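Local structure of nucleoporin NUP82 (Chaetomium thermophilum, 5CWW) at residues T167-A178 against V191-W202; Y503-T511 against T558-T566. The protein probably serves as a structural component of the nuclear pore complex and as a docking partner for nuclear transport factors. All coordinates share one frame; numbering follows the deposited sequence. Where two conformers were deposited one is given.

Contact 1. Residues T167-A178 against V191-W202; sequences THVTSRSAVVSA and VTVTEDAIVRVW
T192 OG1 meets the edge of the H168 ring, the two side chains coming from opposite directions at the buried end of this contact. H168 NE2 lies 3.0 Å from T192 OG1, in the plane of the imidazole, and either atom could be the donor. The same OG1 accepts a nearly straight bond (173°) from W202 NE1 at 2.9 Å, in the indole plane. A threonine suits this post because its hydroxyl can serve two rings at once; a chi1 of 61° turns OG1 to both and leaves CG2 beside the backbone N. The methyl T194 CG2 lies at the imidazole edge, 3.8 Å from H168 CE1, and W202 CZ2 comes rim to rim with the histidine. The arrangement resembles the Trp-Ser/Thr-His part of the tetrad seen in WD-repeat blades.

Strand 175-178 pairs antiparallel with 191-194 through a classic beta bulge: V193 O takes V176 N at 2.8 Å and S177 N at 3.2 Å. S177 OG, on the same side of the sheet as V193, accepts from A257 N of the neighbouring blade.

By contrast, S173, A174, V176 and E195 are partly exposed. The V176 and E195 side chains cross at about a right angle, and E195 N bonds A174 O (3.0 Å), while S173, modelled in two conformers, gives a less certain grip on D196 N. Buried T192 OG1, W202 NE1 and H168 NE2 find their partners in one another, tying the interblade loop to the two middle strands.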
ATOM      1  N   THR B 167     -10.735  -8.234  13.526  1.00 74.08           N
ATOM      2  CA  THR B 167      -9.744  -8.229  12.453  1.00 71.45           C
ATOM      3  C   THR B 167      -8.614  -7.246  12.755  1.00 65.92           C
ATOM      4  O   THR B 167      -7.456  -7.638  12.895  1.00 65.71           O
ATOM      5  CB  THR B 167     -10.394  -7.862  11.105  1.00 72.55           C
ATOM      6  OG1 THR B 167     -11.504  -8.734  10.858  1.00 75.12           O
ATOM      7  CG2 THR B 167      -9.392  -7.984   9.970  1.00 70.59           C
ATOM      8  N   HIS B 168      -8.957  -5.966  12.844  1.00 61.01           N
ATOM      9  CA  HIS B 168      -7.974  -4.936  13.153  1.00 56.08           C
ATOM     10  C   HIS B 168      -7.878  -4.756  14.665  1.00 56.92           C
ATOM     11  O   HIS B 168      -8.542  -3.899  15.252  1.00 57.48           O
ATOM     12  CB  HIS B 168      -8.338  -3.625  12.457  1.00 53.86           C
ATOM     13  CG  HIS B 168      -8.207  -3.685  10.967  1.00 50.82           C
ATOM     14  ND1 HIS B 168      -7.035  -4.053  10.339  1.00 49.90           N
ATOM     15  CD2 HIS B 168      -9.096  -3.426   9.979  1.00 51.42           C
ATOM     16  CE1 HIS B 168      -7.209  -4.017   9.030  1.00 49.14           C
ATOM     17  NE2 HIS B 168      -8.451  -3.639   8.785  1.00 50.45           N
ATOM     18  N   VAL B 169      -7.035  -5.581  15.279  1.00 60.17           N
ATOM     19  CA  VAL B 169      -6.916  -5.662  16.729  1.00 63.16           C
ATOM     20  C   VAL B 169      -5.440  -5.737  17.110  1.00 63.85           C
ATOM     21  O   VAL B 169      -4.599  -6.107  16.290  1.00 63.89           O
ATOM     22  CB  VAL B 169      -7.662  -6.898  17.284  1.00 66.11           C
ATOM     23  CG1 VAL B 169      -7.803  -6.824  18.796  1.00 70.20           C
ATOM     24  CG2 VAL B 169      -9.036  -7.011  16.653  1.00 64.19           C
ATOM     25  N   THR B 170      -5.129  -5.389  18.354  1.00 64.82           N
ATOM     26  CA  THR B 170      -3.753  -5.400  18.833  1.00 64.97           C
ATOM     27  C   THR B 170      -3.145  -6.801  18.833  1.00 66.93           C
ATOM     28  O   THR B 170      -1.923  -6.947  18.834  1.00 68.43           O
ATOM     29  CB  THR B 170      -3.653  -4.814  20.254  1.00 68.27           C
ATOM     30  OG1 THR B 170      -4.630  -5.432  21.100  1.00 70.63           O
ATOM     31  CG2 THR B 170      -3.890  -3.309  20.232  1.00 67.02           C
ATOM     32  N   SER B 171      -3.992  -7.826  18.827  1.00 67.41           N
ATOM     33  CA  SER B 171      -3.514  -9.206  18.847  1.00 69.08           C
ATOM     34  C   SER B 171      -3.231  -9.730  17.439  1.00 66.69           C
ATOM     35  O   SER B 171      -2.762 -10.857  17.282  1.00 67.38           O
ATOM     36  CB  SER B 171      -4.528 -10.118  19.550  1.00 72.65           C
ATOM     37  OG  SER B 171      -5.783 -10.115  18.892  1.00 71.93           O
ATOM     38  N   ARG B 172      -3.516  -8.917  16.421  1.00 64.32           N
ATOM     39  CA  ARG B 172      -3.267  -9.298  15.033  0.50 62.76           C
ATOM     40  C   ARG B 172      -2.287  -8.327  14.384  1.00 61.38           C
ATOM     41  O   ARG B 172      -1.695  -7.490  15.062  1.00 65.04           O
ATOM     42  CB  ARG B 172      -4.578  -9.334  14.242  0.50 62.47           C
ATOM     43  CG  ARG B 172      -5.553 -10.412  14.691  0.50 63.49           C
ATOM     44  CD  ARG B 172      -5.132 -11.798  14.218  0.50 63.63           C
ATOM     45  NE  ARG B 172      -6.223 -12.492  13.535  0.50 64.06           N
ATOM     46  CZ  ARG B 172      -6.332 -12.644  12.216  0.50 62.50           C
ATOM     47  NH1 ARG B 172      -5.409 -12.167  11.392  0.50 60.15           N
ATOM     48  NH2 ARG B 172      -7.376 -13.291  11.716  0.50 63.28           N
ATOM     49  N   SER B 173      -2.114  -8.441  13.070  0.50 61.10           N
ATOM     50  CA  SER B 173      -1.142  -7.623  12.352  0.50 57.89           C
ATOM     51  C   SER B 173      -1.535  -6.148  12.351  0.50 59.51           C
ATOM     52  O   SER B 173      -2.707  -5.804  12.196  0.50 57.78           O
ATOM     53  CB  SER B 173      -0.990  -8.122  10.915  0.50 58.20           C
ATOM     54  OG  SER B 173       0.009  -7.389  10.226  0.50 56.60           O
ATOM     55  N   ALA B 174      -0.541  -5.282  12.521  1.00 55.15           N
ATOM     56  CA  ALA B 174      -0.765  -3.837  12.542  1.00 52.75           C
ATOM     57  C   ALA B 174      -1.303  -3.306  11.216  1.00 48.75           C
ATOM     58  O   ALA B 174      -0.988  -3.836  10.150  1.00 48.04           O
ATOM     59  CB  ALA B 174       0.528  -3.122  12.899  1.00 53.87           C
ATOM     60  N   VAL B 175      -2.112  -2.252  11.293  1.00 49.54           N
ATOM     61  CA  VAL B 175      -2.642  -1.598  10.100  1.00 49.31           C
ATOM     62  C   VAL B 175      -1.648  -0.548   9.608  1.00 51.46           C
ATOM     63  O   VAL B 175      -1.144   0.266  10.384  1.00 51.67           O
ATOM     64  CB  VAL B 175      -4.027  -0.951  10.361  1.00 56.50           C
ATOM     65  CG1 VAL B 175      -3.954   0.113  11.456  1.00 57.47           C
ATOM     66  CG2 VAL B 175      -4.595  -0.374   9.070  1.00 55.01           C
ATOM     67  N   VAL B 176      -1.379  -0.573   8.309  1.00 51.98           N
ATOM     68  CA  VAL B 176      -0.349   0.264   7.707  1.00 55.41           C
ATOM     69  C   VAL B 176      -0.947   1.370   6.849  1.00 51.22           C
ATOM     70  O   VAL B 176      -0.511   2.521   6.911  1.00 51.01           O
ATOM     71  CB  VAL B 176       0.606  -0.596   6.856  1.00 60.19           C
ATOM     72  CG1 VAL B 176       1.549   0.263   6.055  1.00 62.61           C
ATOM     73  CG2 VAL B 176       1.391  -1.542   7.753  1.00 61.78           C
ATOM     74  N   SER B 177      -1.946   1.018   6.048  1.00 49.09           N
ATOM     75  CA  SER B 177      -2.599   1.987   5.183  1.00 48.02           C
ATOM     76  C   SER B 177      -4.106   1.811   5.188  1.00 46.38           C
ATOM     77  O   SER B 177      -4.620   0.693   5.274  1.00 46.85           O
ATOM     78  CB  SER B 177      -2.078   1.872   3.750  1.00 48.43           C
ATOM     79  OG  SER B 177      -0.673   2.035   3.706  1.00 48.64           O
ATOM     80  N   ALA B 178      -4.798   2.941   5.105  1.00 45.83           N
ATOM     81  CA  ALA B 178      -6.227   2.971   4.866  1.00 45.53           C
ATOM     82  C   ALA B 178      -6.489   3.988   3.772  1.00 45.26           C
ATOM     83  O   ALA B 178      -6.221   5.177   3.950  1.00 46.90           O
ATOM     84  CB  ALA B 178      -6.985   3.329   6.134  1.00 46.33           C
ATOM     85  N   VAL B 191     -10.294   0.597   1.637  1.00 47.96           N
ATOM     86  CA  VAL B 191      -9.298  -0.464   1.555  1.00 46.59           C
ATOM     87  C   VAL B 191      -8.306  -0.311   2.698  1.00 46.74           C
ATOM     88  O   VAL B 191      -7.693   0.745   2.851  1.00 49.66           O
ATOM     89  CB  VAL B 191      -8.533  -0.446   0.215  1.00 44.31           C
ATOM     90  CG1 VAL B 191      -7.476  -1.546   0.183  1.00 42.94           C
ATOM     91  CG2 VAL B 191      -9.494  -0.607  -0.950  1.00 42.52           C
ATOM     92  N   THR B 192      -8.153  -1.366   3.495  1.00 45.21           N
ATOM     93  CA  THR B 192      -7.137  -1.396   4.539  1.00 44.76           C
ATOM     94  C   THR B 192      -6.064  -2.414   4.178  1.00 42.75           C
ATOM     95  O   THR B 192      -6.342  -3.429   3.537  1.00 42.10           O
ATOM     96  CB  THR B 192      -7.738  -1.739   5.922  1.00 46.31           C
ATOM     97  OG1 THR B 192      -8.342  -3.041   5.893  1.00 47.57           O
ATOM     98  CG2 THR B 192      -8.782  -0.702   6.325  1.00 47.73           C
ATOM     99  N   VAL B 193      -4.831  -2.122   4.575  1.00 43.50           N
ATOM    100  CA  VAL B 193      -3.704  -3.008   4.330  1.00 43.59           C
ATOM    101  C   VAL B 193      -2.885  -3.129   5.608  1.00 43.70           C
ATOM    102  O   VAL B 193      -2.575  -2.126   6.257  1.00 45.10           O
ATOM    103  CB  VAL B 193      -2.806  -2.495   3.179  1.00 42.92           C
ATOM    104  CG1 VAL B 193      -1.746  -3.527   2.825  1.00 43.27           C
ATOM    105  CG2 VAL B 193      -3.643  -2.160   1.953  1.00 41.71           C
ATOM    106  N   THR B 194      -2.543  -4.365   5.962  1.00 43.05           N
ATOM    107  CA  THR B 194      -1.767  -4.647   7.161  1.00 43.24           C
ATOM    108  C   THR B 194      -0.314  -4.933   6.806  1.00 43.18           C
ATOM    109  O   THR B 194       0.004  -5.178   5.641  1.00 42.83           O
ATOM    110  CB  THR B 194      -2.349  -5.850   7.930  1.00 43.03           C
ATOM    111  OG1 THR B 194      -2.441  -6.977   7.051  1.00 42.94           O
ATOM    112  CG2 THR B 194      -3.734  -5.524   8.464  1.00 44.10           C
ATOM    113  N   GLU B 195       0.560  -4.887   7.809  1.00 47.66           N
ATOM    114  CA  GLU B 195       1.971  -5.217   7.626  1.00 51.13           C
ATOM    115  C   GLU B 195       2.176  -6.582   6.980  1.00 49.03           C
ATOM    116  O   GLU B 195       3.068  -6.750   6.152  1.00 50.64           O
ATOM    117  CB  GLU B 195       2.711  -5.189   8.965  1.00 59.70           C
ATOM    118  CG  GLU B 195       3.120  -3.807   9.430  1.00 67.29           C
ATOM    119  CD  GLU B 195       4.025  -3.851  10.646  1.00 75.77           C
ATOM    120  OE1 GLU B 195       3.933  -4.824  11.424  1.00 77.92           O
ATOM    121  OE2 GLU B 195       4.835  -2.914  10.818  1.00 80.10           O
ATOM    122  N   ASP B 196       1.344  -7.553   7.346  1.00 46.97           N
ATOM    123  CA  ASP B 196       1.484  -8.905   6.812  1.00 46.77           C
ATOM    124  C   ASP B 196       0.752  -9.038   5.476  1.00 44.78           C
ATOM    125  O   ASP B 196       0.361 -10.133   5.074  1.00 45.99           O
ATOM    126  CB  ASP B 196       0.985  -9.946   7.824  1.00 52.56           C
ATOM    127  CG  ASP B 196      -0.497  -9.820   8.128  1.00 56.46           C
ATOM    128  OD1 ASP B 196      -1.076  -8.737   7.906  1.00 57.18           O
ATOM    129  OD2 ASP B 196      -1.082 -10.814   8.606  1.00 60.59           O
ATOM    130  N   ALA B 197       0.576  -7.906   4.798  1.00 45.14           N
ATOM    131  CA  ALA B 197       0.153  -7.875   3.401  1.00 44.43           C
ATOM    132  C   ALA B 197      -1.207  -8.523   3.161  1.00 45.05           C
ATOM    133  O   ALA B 197      -1.389  -9.251   2.186  1.00 47.22           O
ATOM    134  CB  ALA B 197       1.211  -8.545   2.525  1.00 43.44           C
ATOM    135  N   ILE B 198      -2.159  -8.259   4.049  1.00 43.35           N
ATOM    136  CA  ILE B 198      -3.537  -8.655   3.803  1.00 41.85           C
ATOM    137  C   ILE B 198      -4.338  -7.433   3.371  1.00 42.43           C
ATOM    138  O   ILE B 198      -4.399  -6.434   4.087  1.00 41.81           O
ATOM    139  CB  ILE B 198      -4.174  -9.303   5.041  1.00 41.83           C
ATOM    140  CG1 ILE B 198      -3.400 -10.572   5.418  1.00 46.58           C
ATOM    141  CG2 ILE B 198      -5.628  -9.652   4.766  1.00 41.16           C
ATOM    142  CD1 ILE B 198      -3.681 -11.063   6.801  1.00 48.55           C
ATOM    143  N   VAL B 199      -4.941  -7.527   2.191  1.00 43.10           N
ATOM    144  CA  VAL B 199      -5.725  -6.440   1.620  1.00 43.64           C
ATOM    145  C   VAL B 199      -7.200  -6.710   1.868  1.00 45.14           C
ATOM    146  O   VAL B 199      -7.709  -7.780   1.527  1.00 45.17           O
ATOM    147  CB  VAL B 199      -5.466  -6.284   0.106  1.00 42.00           C
ATOM    148  CG1 VAL B 199      -6.311  -5.156  -0.479  1.00 41.08           C
ATOM    149  CG2 VAL B 199      -3.987  -6.029  -0.154  1.00 42.57           C
ATOM    150  N   ARG B 200      -7.880  -5.743   2.473  1.00 45.27           N
ATOM    151  CA  ARG B 200      -9.291  -5.894   2.804  1.00 47.99           C
ATOM    152  C   ARG B 200     -10.120  -4.724   2.295  1.00 48.16           C
ATOM    153  O   ARG B 200      -9.837  -3.565   2.601  1.00 49.96           O
ATOM    154  CB  ARG B 200      -9.464  -6.048   4.316  1.00 49.07           C
ATOM    155  CG  ARG B 200      -9.224  -7.468   4.808  1.00 52.61           C
ATOM    156  CD  ARG B 200      -9.399  -7.572   6.311  1.00 57.69           C
ATOM    157  NE  ARG B 200      -8.147  -7.309   7.017  1.00 60.32           N
ATOM    158  CZ  ARG B 200      -7.366  -8.236   7.565  1.00 62.86           C
ATOM    159  NH1 ARG B 200      -7.692  -9.519   7.520  1.00 62.26           N
ATOM    160  NH2 ARG B 200      -6.250  -7.870   8.177  1.00 62.97           N
ATOM    161  N   VAL B 201     -11.132  -5.051   1.499  1.00 47.60           N
ATOM    162  CA  VAL B 201     -12.069  -4.069   0.973  1.00 47.14           C
ATOM    163  C   VAL B 201     -13.339  -4.041   1.829  1.00 49.64           C
ATOM    164  O   VAL B 201     -14.028  -5.056   1.963  1.00 51.76           O
ATOM    165  CB  VAL B 201     -12.442  -4.380  -0.489  1.00 43.93           C
ATOM    166  CG1 VAL B 201     -13.384  -3.311  -1.042  1.00 44.47           C
ATOM    167  CG2 VAL B 201     -11.183  -4.493  -1.355  1.00 41.99           C
ATOM    168  N   TRP B 202     -13.638  -2.880   2.405  1.00 49.09           N
ATOM    169  CA  TRP B 202     -14.847  -2.687   3.205  1.00 50.74           C
ATOM    170  C   TRP B 202     -15.795  -1.748   2.477  1.00 53.13           C
ATOM    171  O   TRP B 202     -15.393  -0.658   2.070  1.00 55.46           O
ATOM    172  CB  TRP B 202     -14.512  -2.108   4.581  1.00 49.27           C
ATOM    173  CG  TRP B 202     -13.321  -2.726   5.245  1.00 48.54           C
ATOM    174  CD1 TRP B 202     -12.006  -2.483   4.962  1.00 47.30           C
ATOM    175  CD2 TRP B 202     -13.329  -3.671   6.322  1.00 50.32           C
ATOM    176  NE1 TRP B 202     -11.198  -3.225   5.789  1.00 47.45           N
ATOM    177  CE2 TRP B 202     -11.986  -3.963   6.634  1.00 50.36           C
ATOM    178  CE3 TRP B 202     -14.343  -4.302   7.051  1.00 52.75           C
ATOM    179  CZ2 TRP B 202     -11.632  -4.858   7.641  1.00 51.76           C
ATOM    180  CZ3 TRP B 202     -13.988  -5.192   8.050  1.00 54.92           C
ATOM    181  CH2 TRP B 202     -12.645  -5.460   8.336  1.00 53.39           C
TER

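Contact 2. Residues Y503-T511 against T558-T566; sequences YVTHPAGIT and TQSPLAAAT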
ATOM      1  N   TYR B 503       4.468  16.695  -1.383  1.00 51.44           N
ATOM      2  CA  TYR B 503       5.343  17.033  -0.267  1.00 50.89           C
ATOM      3  C   TYR B 503       5.954  15.805   0.395  1.00 51.24           C
ATOM      4  O   TYR B 503       5.398  14.713   0.336  1.00 47.83           O
ATOM      5  CB  TYR B 503       4.574  17.845   0.770  1.00 52.29           C
ATOM      6  CG  TYR B 503       3.939  19.073   0.183  1.00 54.10           C
ATOM      7  CD1 TYR B 503       4.657  20.252   0.066  1.00 55.44           C
ATOM      8  CD2 TYR B 503       2.623  19.058  -0.259  1.00 54.52           C
ATOM      9  CE1 TYR B 503       4.088  21.378  -0.479  1.00 58.75           C
ATOM     10  CE2 TYR B 503       2.042  20.187  -0.805  1.00 57.46           C
ATOM     11  CZ  TYR B 503       2.781  21.346  -0.910  1.00 59.60           C
ATOM     12  OH  TYR B 503       2.219  22.479  -1.452  1.00 62.64           O
ATOM     13  N   VAL B 504       7.109  16.011   1.019  1.00 55.19           N
ATOM     14  CA  VAL B 504       7.749  14.998   1.845  1.00 56.71           C
ATOM     15  C   VAL B 504       7.920  15.560   3.250  1.00 57.27           C
ATOM     16  O   VAL B 504       8.597  16.572   3.441  1.00 59.76           O
ATOM     17  CB  VAL B 504       9.118  14.570   1.272  1.00 57.41           C
ATOM     18  CG1 VAL B 504       9.861  13.645   2.236  1.00 56.89           C
ATOM     19  CG2 VAL B 504       8.934  13.893  -0.072  1.00 56.20           C
ATOM     20  N   THR B 505       7.293  14.904   4.223  1.00 56.12           N
ATOM     21  CA  THR B 505       7.374  15.317   5.620  1.00 55.63           C
ATOM     22  C   THR B 505       8.228  14.337   6.413  1.00 57.69           C
ATOM     23  O   THR B 505       8.104  13.123   6.264  1.00 58.13           O
ATOM     24  CB  THR B 505       5.979  15.417   6.270  1.00 53.97           C
ATOM     25  OG1 THR B 505       5.164  16.329   5.525  1.00 53.54           O
ATOM     26  CG2 THR B 505       6.088  15.904   7.713  1.00 54.40           C
ATOM     27  N   HIS B 506       9.080  14.885   7.269  1.00 60.04           N
ATOM     28  CA  HIS B 506      10.025  14.104   8.058  1.00 60.89           C
ATOM     29  C   HIS B 506      10.338  14.929   9.303  1.00 61.14           C
ATOM     30  O   HIS B 506      10.233  16.155   9.261  1.00 62.31           O
ATOM     31  CB  HIS B 506      11.286  13.807   7.238  1.00 61.26           C
ATOM     32  CG  HIS B 506      12.253  12.882   7.908  1.00 62.60           C
ATOM     33  ND1 HIS B 506      13.268  13.329   8.726  1.00 64.39           N
ATOM     34  CD2 HIS B 506      12.370  11.533   7.868  1.00 62.91           C
ATOM     35  CE1 HIS B 506      13.962  12.297   9.169  1.00 65.38           C
ATOM     36  NE2 HIS B 506      13.439  11.195   8.663  1.00 65.09           N
ATOM     37  N   PRO B 507      10.701  14.276  10.421  1.00 63.34           N
ATOM     38  CA  PRO B 507      11.026  15.066  11.617  1.00 66.18           C
ATOM     39  C   PRO B 507      12.101  16.132  11.380  1.00 71.14           C
ATOM     40  O   PRO B 507      12.159  17.115  12.117  1.00 74.37           O
ATOM     41  CB  PRO B 507      11.516  14.007  12.605  1.00 65.50           C
ATOM     42  CG  PRO B 507      10.772  12.774  12.216  1.00 62.15           C
ATOM     43  CD  PRO B 507      10.644  12.833  10.719  1.00 61.13           C
ATOM     44  N   ALA B 508      12.927  15.942  10.356  1.00 70.49           N
ATOM     45  CA  ALA B 508      13.984  16.894  10.039  1.00 72.84           C
ATOM     46  C   ALA B 508      13.423  18.135   9.351  1.00 73.97           C
ATOM     47  O   ALA B 508      13.960  19.231   9.503  1.00 76.96           O
ATOM     48  CB  ALA B 508      15.039  16.237   9.163  1.00 72.50           C
ATOM     49  N   GLY B 509      12.345  17.959   8.592  1.00 72.13           N
ATOM     50  CA  GLY B 509      11.714  19.074   7.906  1.00 71.05           C
ATOM     51  C   GLY B 509      10.752  18.656   6.808  1.00 68.75           C
ATOM     52  O   GLY B 509      10.478  17.469   6.625  1.00 68.19           O
ATOM     53  N   ILE B 510      10.240  19.647   6.081  1.00 65.87           N
ATOM     54  CA  ILE B 510       9.280  19.421   5.004  1.00 62.99           C
ATOM     55  C   ILE B 510       9.860  19.897   3.673  1.00 63.18           C
ATOM     56  O   ILE B 510      10.532  20.928   3.614  1.00 64.71           O
ATOM     57  CB  ILE B 510       7.945  20.150   5.272  1.00 63.07           C
ATOM     58  CG1 ILE B 510       7.388  19.746   6.641  1.00 63.41           C
ATOM     59  CG2 ILE B 510       6.935  19.839   4.169  1.00 61.64           C
ATOM     60  CD1 ILE B 510       6.165  20.531   7.076  1.00 64.49           C
ATOM     61  N   THR B 511       9.583  19.145   2.610  1.00 63.21           N
ATOM     62  CA  THR B 511      10.087  19.459   1.276  1.00 63.45           C
ATOM     63  C   THR B 511       8.977  19.475   0.231  1.00 60.93           C
ATOM     64  O   THR B 511       8.148  18.570   0.179  1.00 57.39           O
ATOM     65  CB  THR B 511      11.164  18.447   0.833  1.00 64.15           C
ATOM     66  OG1 THR B 511      12.250  18.463   1.767  1.00 66.83           O
ATOM     67  CG2 THR B 511      11.699  18.783  -0.558  1.00 63.52           C
ATOM     68  N   THR B 558      15.272  19.373  17.478  1.00135.98           N
ATOM     69  CA  THR B 558      14.029  18.854  18.034  1.00135.98           C
ATOM     70  C   THR B 558      13.631  17.592  17.275  1.00137.59           C
ATOM     71  O   THR B 558      13.316  17.642  16.085  1.00128.29           O
ATOM     72  CB  THR B 558      12.896  19.895  17.961  1.00139.38           C
ATOM     73  OG1 THR B 558      13.380  21.168  18.412  1.00144.48           O
ATOM     74  CG2 THR B 558      11.719  19.469  18.821  1.00141.24           C
ATOM     75  N   GLN B 559      13.650  16.463  17.975  1.00142.75           N
ATOM     76  CA  GLN B 559      13.362  15.169  17.368  1.00143.92           C
ATOM     77  C   GLN B 559      11.862  14.932  17.211  1.00143.09           C
ATOM     78  O   GLN B 559      11.439  13.857  16.788  1.00143.45           O
ATOM     79  CB  GLN B 559      13.983  14.047  18.203  1.00151.07           C
ATOM     80  CG  GLN B 559      15.498  14.132  18.315  1.00153.61           C
ATOM     81  CD  GLN B 559      16.084  13.036  19.182  1.00156.14           C
ATOM     82  OE1 GLN B 559      15.426  12.528  20.090  1.00156.37           O
ATOM     83  NE2 GLN B 559      17.330  12.667  18.907  1.00157.13           N
ATOM     84  N   SER B 560      11.066  15.939  17.558  1.00124.02           N
ATOM     85  CA  SER B 560       9.613  15.844  17.466  1.00104.69           C
ATOM     86  C   SER B 560       9.166  15.517  16.044  1.00 98.39           C
ATOM     87  O   SER B 560       9.551  16.206  15.103  1.00 87.87           O
ATOM     88  CB  SER B 560       8.964  17.151  17.921  1.00103.89           C
ATOM     89  OG  SER B 560       7.663  17.286  17.380  1.00104.76           O
ATOM     90  N   PRO B 561       8.350  14.465  15.878  1.00 97.47           N
ATOM     91  CA  PRO B 561       7.867  14.163  14.529  1.00 87.87           C
ATOM     92  C   PRO B 561       6.840  15.184  14.057  1.00 84.18           C
ATOM     93  O   PRO B 561       6.116  15.751  14.878  1.00 85.68           O
ATOM     94  CB  PRO B 561       7.235  12.780  14.684  1.00 92.32           C
ATOM     95  CG  PRO B 561       6.779  12.744  16.095  1.00 92.25           C
ATOM     96  CD  PRO B 561       7.791  13.537  16.878  1.00 96.11           C
ATOM     97  N   LEU B 562       6.786  15.414  12.750  1.00 74.47           N
ATOM     98  CA  LEU B 562       5.848  16.370  12.180  1.00 68.72           C
ATOM     99  C   LEU B 562       4.649  15.651  11.581  1.00 63.97           C
ATOM    100  O   LEU B 562       4.791  14.599  10.955  1.00 62.31           O
ATOM    101  CB  LEU B 562       6.533  17.227  11.112  1.00 67.28           C
ATOM    102  CG  LEU B 562       7.792  17.978  11.552  1.00 68.32           C
ATOM    103  CD1 LEU B 562       8.375  18.763  10.387  1.00 67.85           C
ATOM    104  CD2 LEU B 562       7.501  18.903  12.728  1.00 70.66           C
ATOM    105  N   ALA B 563       3.467  16.219  11.784  1.00 62.35           N
ATOM    106  CA  ALA B 563       2.270  15.729  11.120  1.00 60.09           C
ATOM    107  C   ALA B 563       2.451  15.863   9.613  1.00 58.28           C
ATOM    108  O   ALA B 563       2.975  16.871   9.135  1.00 56.70           O
ATOM    109  CB  ALA B 563       1.047  16.495  11.586  1.00 60.57           C
ATOM    110  N   ALA B 564       2.040  14.837   8.874  1.00 58.81           N
ATOM    111  CA  ALA B 564       2.147  14.843   7.420  1.00 58.37           C
ATOM    112  C   ALA B 564       1.543  16.119   6.853  1.00 58.65           C
ATOM    113  O   ALA B 564       0.436  16.509   7.226  1.00 59.74           O
ATOM    114  CB  ALA B 564       1.460  13.626   6.831  1.00 58.09           C
ATOM    115  N   ALA B 565       2.287  16.766   5.961  1.00 57.76           N
ATOM    116  CA  ALA B 565       1.881  18.042   5.385  1.00 58.09           C
ATOM    117  C   ALA B 565       0.505  17.944   4.741  1.00 57.45           C
ATOM    118  O   ALA B 565       0.206  16.981   4.039  1.00 54.52           O
ATOM    119  CB  ALA B 565       2.908  18.507   4.365  1.00 58.34           C
ATOM    120  N   THR B 566      -0.329  18.947   4.994  1.00 60.90           N
ATOM    121  CA  THR B 566      -1.666  19.011   4.420  1.00 64.07           C
ATOM    122  C   THR B 566      -1.793  20.266   3.569  1.00 65.01           C
ATOM    123  O   THR B 566      -1.745  21.383   4.084  1.00 66.56           O
ATOM    124  CB  THR B 566      -2.749  19.014   5.513  1.00 68.44           C
ATOM    125  OG1 THR B 566      -2.553  17.893   6.387  1.00 69.34           O
ATOM    126  CG2 THR B 566      -4.137  18.941   4.897  1.00 70.36           C
TER
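T505 and A565 make the hydrogen bond of this contact: A565 N donates to T505 OG1 over 2.9 Å, with an N-H...O angle of 153°. A chi1 of -57° sets OG1 beside the threonine's own backbone N and sends CG2 the other way, to within 3.7 Å of L562 CB, so one residue serves the loop with a polar and an apolar branch. A valine in its place would probably leave A565 N without this acceptor in a buried setting. At the partly exposed end, Q555 NE2 bonds both P507 O and S560 O.

The hairpin 503-511 joins the two middle strands of one blade of the beta-propeller, and 558-566 is the loop that leaves the blade's last strand for 566-570. The residues suit the type I turn H506-G509: P507 has the phi its ring demands, G509 adopts backbone angles that call for glycine, and A508 N bonds H506 ND1 at 3.1 Å.

The remaining contacts are van der Waals. L562, extended towards the hairpin, brings CD1 4.0 Å from I510 CG1, the two side chains crossing at a slant, and the same methyl rests against a backbone carbonyl, 3.4 Å from H506 O. A565, small enough to fit close to the sheet, places CB 4.0 Å from Y503 CB and also touches I510 CG2. P507 CG rests 4.0 Å from P561 CA.

Contact 1 closes in the sequence before contact 2 opens, and the two belong to different blades of the propeller. Their centres lie 25 Å apart, with the nearest atoms about 11 Å from each other, so they do not touch. The first sits in the sheet built from strands 175-180, 189-194, 198-203 and 217-220, the second on the sheet of 491-494, 501-506, 509-514 and 548-554. In each, a connecting loop packs against a hairpin: 167-178 meets that of the blade it enters, whereas 558-566 covers that of the blade it leaves and leads on to strand 566-570, probably of the neighbouring blade. Both thus secure connecting loops to blades of this N-terminal domain, contact 2 probably at a passage between blades.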